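Cyclo(L-leucyl-L-phenylalanyl) synthase (Streptomyces noursei, PDB 3OQV) catalyses the ATP-independent formation of cyclo(L-phenylalanyl-L-leucyl) from two aminoacyl-tRNAs, supplying the intermediate from which the antibacterial albonoursin is made. Local coordinates at residues R91-K94 with D95-R99; F43-K46 with N47-L51. All coordinates share one frame; numbering follows the deposited sequence.

Both contacts are local, each one a run of neighbouring turns, and their centres lie about 14 Å apart. Contact 2 comes first along the chain, at the start of helix 45-58, which links strands 29-37 and 59-67 of the parallel five-stranded Rossmann-type sheet; contact 1 follows in the middle of the long helix 82-107. The two meet where Arg99 crosses the loop before helix 45-58, its CD 3.6 Å from Phe43 O. The pair thus joins the end of the sheet where the probable active site lies, with Phe43 close to Asn40 and to Ser37, the inferred nucleophile, to a helix rich in arginine that carries Arg98, possibly involved in aminoacyl-tRNA binding.

Contact 1: R91-K94 with D95-R99; sequences RTLK and DLRRR. With PO4 (phosphate ion), chain E.
Arg97 folds back over the preceding turn of the helix and lays its guanidinium beside Leu93, NH2 lying 3.6 Å from Leu93 CB. One face of the group looks onto Leu93 O, the same carbonyl that takes the backbone bond from Arg97 N at 3.0 Å. CG stands beside the backbone N (chi1 -74°), and the bend at chi3 brings the end of the chain round. A long, flexible arginine suits this place because its methylenes pass Leu93 O and its flat end lies along Leu93 CB, while NE is hydrogen-bonded to Tyr66 OH. With an alanine here, Tyr66 OH would probably lose its NE mate and Leu93 CB the guanidinium beside it.

This inner side is the close-packed one. Leu93 and Leu96 are buried, their CD2 atoms 4.3 Å apart, and branched apolar side chains fit a helix face turned toward the protein.

The outer side is looser and strongly basic. Lys94 CB lies over the centre of one face of the Arg98 guanidinium, 4.0 Å from Arg98 CZ, and Lys94 NZ is 4.5 Å from Arg98 NH2, a gathering of positive charge consistent with the suggested role of Arg98 in aminoacyl-tRNA binding. Nearby, Arg91 turns its guanidinium edge to a phosphate ion, probably from the crystallisation liquor, with weak bonds from NE and NH2 to O3, each 2.8 Å.

On another flank, toward 43-46, water 1 forms a bridge, donating to Thr92 O at 2.9 Å and accepting weakly from Arg99 NH1.

In the fold, Thr92 packs on Ala38 and Leu93 on Asp68, both in loops, while Tyr66, the partner of Arg97, belongs to strand 59-67 of the parallel sheet.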
loop_
_atom_site.group_PDB
_atom_site.type_symbol
_atom_site.label_atom_id
_atom_site.label_comp_id
_atom_site.label_asym_id
_atom_site.label_seq_id
_atom_site.Cartn_x
_atom_site.Cartn_y
_atom_site.Cartn_z
ATOM N N ARG A 91 0.022 -6.375 -17.581
ATOM C CA ARG A 91 -1.020 -7.371 -17.462
ATOM C C ARG A 91 -1.541 -7.465 -16.036
ATOM O O ARG A 91 -2.741 -7.598 -15.804
ATOM C CB ARG A 91 -0.484 -8.727 -17.907
ATOM C CG ARG A 91 -1.522 -9.584 -18.558
ATOM C CD ARG A 91 -0.909 -10.892 -19.004
ATOM N NE ARG A 91 -0.501 -10.831 -20.396
ATOM C CZ ARG A 91 -0.143 -11.893 -21.108
ATOM N NH1 ARG A 91 -0.125 -13.090 -20.536
ATOM N NH2 ARG A 91 0.193 -11.755 -22.381
ATOM N N THR A 92 -0.615 -7.480 -15.091
ATOM C CA THR A 92 -0.960 -7.561 -13.673
ATOM C C THR A 92 -1.842 -6.379 -13.283
ATOM O O THR A 92 -2.862 -6.540 -12.608
ATOM C CB THR A 92 0.316 -7.591 -12.818
ATOM O OG1 THR A 92 0.988 -8.838 -13.030
ATOM C CG2 THR A 92 0.004 -7.433 -11.328
ATOM N N LEU A 93 -1.504 -5.206 -13.800
ATOM C CA LEU A 93 -2.263 -4.012 -13.468
ATOM C C LEU A 93 -3.608 -3.968 -14.163
ATOM O O LEU A 93 -4.568 -3.429 -13.618
ATOM C CB LEU A 93 -1.454 -2.752 -13.752
ATOM C CG LEU A 93 -0.233 -2.635 -12.843
ATOM C CD1 LEU A 93 0.666 -1.494 -13.294
ATOM C CD2 LEU A 93 -0.686 -2.442 -11.403
ATOM N N LYS A 94 -3.691 -4.534 -15.367
ATOM C CA LYS A 94 -4.983 -4.661 -16.020
ATOM C C LYS A 94 -5.921 -5.524 -15.193
ATOM O O LYS A 94 -7.101 -5.212 -15.067
ATOM C CB LYS A 94 -4.849 -5.260 -17.425
ATOM C CG LYS A 94 -4.537 -4.239 -18.486
ATOM C CD LYS A 94 -4.229 -4.920 -19.805
ATOM C CE LYS A 94 -4.479 -3.967 -20.953
ATOM N NZ LYS A 94 -4.540 -2.564 -20.463
ATOM N N ASP A 95 -5.412 -6.644 -14.693
ATOM C CA ASP A 95 -6.223 -7.557 -13.889
ATOM C C ASP A 95 -6.684 -6.876 -12.585
ATOM O O ASP A 95 -7.873 -6.898 -12.241
ATOM C CB ASP A 95 -5.429 -8.830 -13.579
ATOM C CG ASP A 95 -5.195 -9.700 -14.816
ATOM O OD1 ASP A 95 -5.806 -9.423 -15.873
ATOM O OD2 ASP A 95 -4.398 -10.664 -14.733
ATOM N N LEU A 96 -5.746 -6.240 -11.894
ATOM C CA LEU A 96 -6.064 -5.439 -10.690
ATOM C C LEU A 96 -7.169 -4.402 -10.910
ATOM O O LEU A 96 -8.165 -4.375 -10.171
ATOM C CB LEU A 96 -4.799 -4.755 -10.177
ATOM C CG LEU A 96 -4.833 -4.102 -8.792
ATOM C CD1 LEU A 96 -5.490 -5.023 -7.816
ATOM C CD2 LEU A 96 -3.420 -3.784 -8.348
ATOM N N ARG A 97 -7.015 -3.569 -11.937
ATOM C CA ARG A 97 -7.993 -2.524 -12.230
ATOM C C ARG A 97 -9.366 -3.054 -12.578
ATOM O O ARG A 97 -10.367 -2.498 -12.137
ATOM C CB ARG A 97 -7.514 -1.618 -13.357
ATOM C CG ARG A 97 -6.415 -0.660 -12.937
ATOM C CD ARG A 97 -6.122 0.326 -14.057
ATOM N NE ARG A 97 -4.710 0.688 -14.068
ATOM C CZ ARG A 97 -3.810 0.153 -14.883
ATOM N NH1 ARG A 97 -4.176 -0.750 -15.788
ATOM N NH2 ARG A 97 -2.543 0.527 -14.798
ATOM N N ARG A 98 -9.414 -4.077 -13.431
ATOM C CA ARG A 98 -10.679 -4.702 -13.802
ATOM C C ARG A 98 -11.395 -5.260 -12.573
ATOM O O ARG A 98 -12.599 -5.062 -12.387
ATOM C CB ARG A 98 -10.440 -5.803 -14.841
ATOM C CG ARG A 98 -9.552 -5.346 -15.989
ATOM C CD ARG A 98 -9.379 -6.394 -17.101
ATOM N NE ARG A 98 -8.897 -5.752 -18.325
ATOM C CZ ARG A 98 -8.203 -6.362 -19.280
ATOM N NH1 ARG A 98 -7.927 -7.655 -19.185
ATOM N NH2 ARG A 98 -7.784 -5.674 -20.337
ATOM N N ARG A 99 -10.641 -5.936 -11.716
ATOM C CA ARG A 99 -11.218 -6.518 -10.515
ATOM C C ARG A 99 -11.710 -5.413 -9.557
ATOM O O ARG A 99 -12.811 -5.502 -9.013
ATOM C CB ARG A 99 -10.201 -7.455 -9.846
ATOM C CG ARG A 99 -10.439 -7.734 -8.370
ATOM C CD ARG A 99 -9.749 -9.028 -7.921
ATOM N NE ARG A 99 -8.882 -9.591 -8.960
ATOM C CZ ARG A 99 -7.570 -9.375 -9.046
ATOM N NH1 ARG A 99 -6.861 -9.928 -10.024
ATOM N NH2 ARG A 99 -6.961 -8.604 -8.155
HETATM P P PO4 E . 0.273 -7.895 -22.401
HETATM O O1 PO4 E . -1.207 -8.124 -22.200
HETATM O O2 PO4 E . 0.752 -6.750 -21.525
HETATM O O3 PO4 E . 1.012 -9.152 -21.997
HETATM O O4 PO4 E . 0.541 -7.568 -23.859
HETATM O O HOH W 1 -3.866 -8.534 -10.807
#

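Contact 2: F43-K46 with N47-L51; sequences FSQK and NTVML
Phe43 reaches over the first turns of the helix and overlaps Leu51, its CE1 lying 3.6 Å from Leu51 CD2, and turns its edge to Thr48, whose OG1 lies near the ring plane. The motif is a helix N-terminus: Ser44 is the N-cap of helix 45-58, the helical arm of a beta-alpha-beta crossover in the Rossmann-type fold. A small hydroxyl residue suits the cap because OG can reach forward to a first-turn amide. With chi1 at 65°, OG sits between the backbone N and the carbonyl carbon and accepts from Asn47 N at 3.1 Å, satisfying an amide with no carbonyl of a preceding helical turn to bond to. Asn47 CB packs against the same oxygen, while its ND2 is hydrogen-bonded to Tyr42 O, so the asparagine ties the loop to the helix.

Further along, Gln45 and Val49 run alongside one another, Gln45 CG 4.2 Å from Val49 CG2; the amide of Gln45 is held by Arg102 and, weakly, by Ser106 of helix 82-107. The buried Phe43 and Leu51 both rest on Ile34 of strand 29-37, and Phe43 also meets His203 edge-to-face, a large apolar ring filling the ground between loop and sheet. The Phe43 side chain comes within about 3 Å of that of Asn40, nearest atoms, a residue that could be critical for catalysis. Threonine suits position 48 because it is compact enough for a buried place against Leu100 and Ser103 while its hydroxyl donates to Ser44 O: that oxygen is gripped twice, by Thr48 N at 2.8 Å and by Thr48 OG1 at 2.7 Å, the hydroxyl coming from above the carbonyl plane.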
loop_
_atom_site.group_PDB
_atom_site.type_symbol
_atom_site.label_atom_id
_atom_site.label_comp_id
_atom_site.label_asym_id
_atom_site.label_seq_id
_atom_site.Cartn_x
_atom_site.Cartn_y
_atom_site.Cartn_z
ATOM N N PHE A 43 -6.825 -9.419 -1.539
ATOM C CA PHE A 43 -7.721 -8.576 -2.334
ATOM C C PHE A 43 -8.293 -9.311 -3.550
ATOM O O PHE A 43 -8.082 -8.919 -4.701
ATOM C CB PHE A 43 -7.036 -7.258 -2.730
ATOM C CG PHE A 43 -6.996 -6.242 -1.614
ATOM C CD1 PHE A 43 -8.138 -5.548 -1.249
ATOM C CD2 PHE A 43 -5.841 -6.047 -0.879
ATOM C CE1 PHE A 43 -8.109 -4.624 -0.195
ATOM C CE2 PHE A 43 -5.803 -5.150 0.177
ATOM C CZ PHE A 43 -6.938 -4.427 0.512
ATOM N N SER A 44 -9.016 -10.390 -3.270
ATOM C CA SER A 44 -10.076 -10.869 -4.149
ATOM C C SER A 44 -11.221 -9.863 -4.245
ATOM O O SER A 44 -11.375 -8.987 -3.386
ATOM C CB SER A 44 -10.613 -12.203 -3.636
ATOM O OG SER A 44 -11.239 -12.046 -2.372
ATOM N N GLN A 45 -12.074 -10.038 -5.248
ATOM C CA GLN A 45 -13.289 -9.243 -5.327
ATOM C C GLN A 45 -14.125 -9.368 -4.058
ATOM O O GLN A 45 -14.560 -8.361 -3.495
ATOM C CB GLN A 45 -14.129 -9.610 -6.548
ATOM C CG GLN A 45 -15.314 -8.672 -6.743
ATOM C CD GLN A 45 -15.964 -8.835 -8.096
ATOM O OE1 GLN A 45 -15.347 -9.338 -9.038
ATOM N NE2 GLN A 45 -17.232 -8.444 -8.195
ATOM N N LYS A 46 -14.357 -10.603 -3.620
ATOM C CA LYS A 46 -15.135 -10.840 -2.413
ATOM C C LYS A 46 -14.603 -10.041 -1.232
ATOM O O LYS A 46 -15.363 -9.367 -0.537
ATOM C CB LYS A 46 -15.157 -12.327 -2.061
ATOM C CG LYS A 46 -16.206 -12.692 -1.027
ATOM C CD LYS A 46 -17.510 -11.946 -1.280
ATOM C CE LYS A 46 -18.668 -12.563 -0.500
ATOM N NZ LYS A 46 -19.009 -13.931 -0.990
ATOM N N ASN A 47 -13.298 -10.123 -0.998
ATOM C CA ASN A 47 -12.699 -9.448 0.147
ATOM C C ASN A 47 -12.651 -7.932 -0.014
ATOM O O ASN A 47 -12.778 -7.192 0.966
ATOM C CB ASN A 47 -11.301 -9.999 0.437
ATOM C CG ASN A 47 -11.344 -11.337 1.161
ATOM O OD1 ASN A 47 -12.360 -11.707 1.747
ATOM N ND2 ASN A 47 -10.234 -12.058 1.132
ATOM N N THR A 48 -12.452 -7.478 -1.248
ATOM C CA THR A 48 -12.471 -6.053 -1.548
ATOM C C THR A 48 -13.838 -5.453 -1.242
ATOM O O THR A 48 -13.940 -4.452 -0.521
ATOM C CB THR A 48 -12.083 -5.774 -3.016
ATOM O OG1 THR A 48 -10.813 -6.376 -3.289
ATOM C CG2 THR A 48 -11.986 -4.273 -3.264
ATOM N N VAL A 49 -14.888 -6.125 -1.704
ATOM C CA VAL A 49 -16.245 -5.635 -1.501
ATOM C C VAL A 49 -16.580 -5.482 -0.021
ATOM O O VAL A 49 -17.084 -4.437 0.400
ATOM C CB VAL A 49 -17.282 -6.541 -2.193
ATOM C CG1 VAL A 49 -18.689 -6.168 -1.768
ATOM C CG2 VAL A 49 -17.144 -6.426 -3.713
ATOM N N MET A 50 -16.270 -6.504 0.774
ATOM C CA MET A 50 -16.559 -6.452 2.207
ATOM C C MET A 50 -15.795 -5.318 2.890
ATOM O O MET A 50 -16.328 -4.638 3.766
ATOM C CB MET A 50 -16.238 -7.789 2.878
ATOM C CG MET A 50 -17.320 -8.853 2.699
ATOM S SD MET A 50 -17.744 -9.665 4.258
ATOM C CE MET A 50 -16.108 -10.110 4.865
ATOM N N LEU A 51 -14.543 -5.127 2.490
ATOM C CA LEU A 51 -13.713 -4.081 3.066
ATOM C C LEU A 51 -14.215 -2.681 2.696
ATOM O O LEU A 51 -14.281 -1.788 3.547
ATOM C CB LEU A 51 -12.252 -4.262 2.646
ATOM C CG LEU A 51 -11.277 -3.195 3.146
ATOM C CD1 LEU A 51 -11.395 -2.992 4.663
ATOM C CD2 LEU A 51 -9.847 -3.551 2.736
#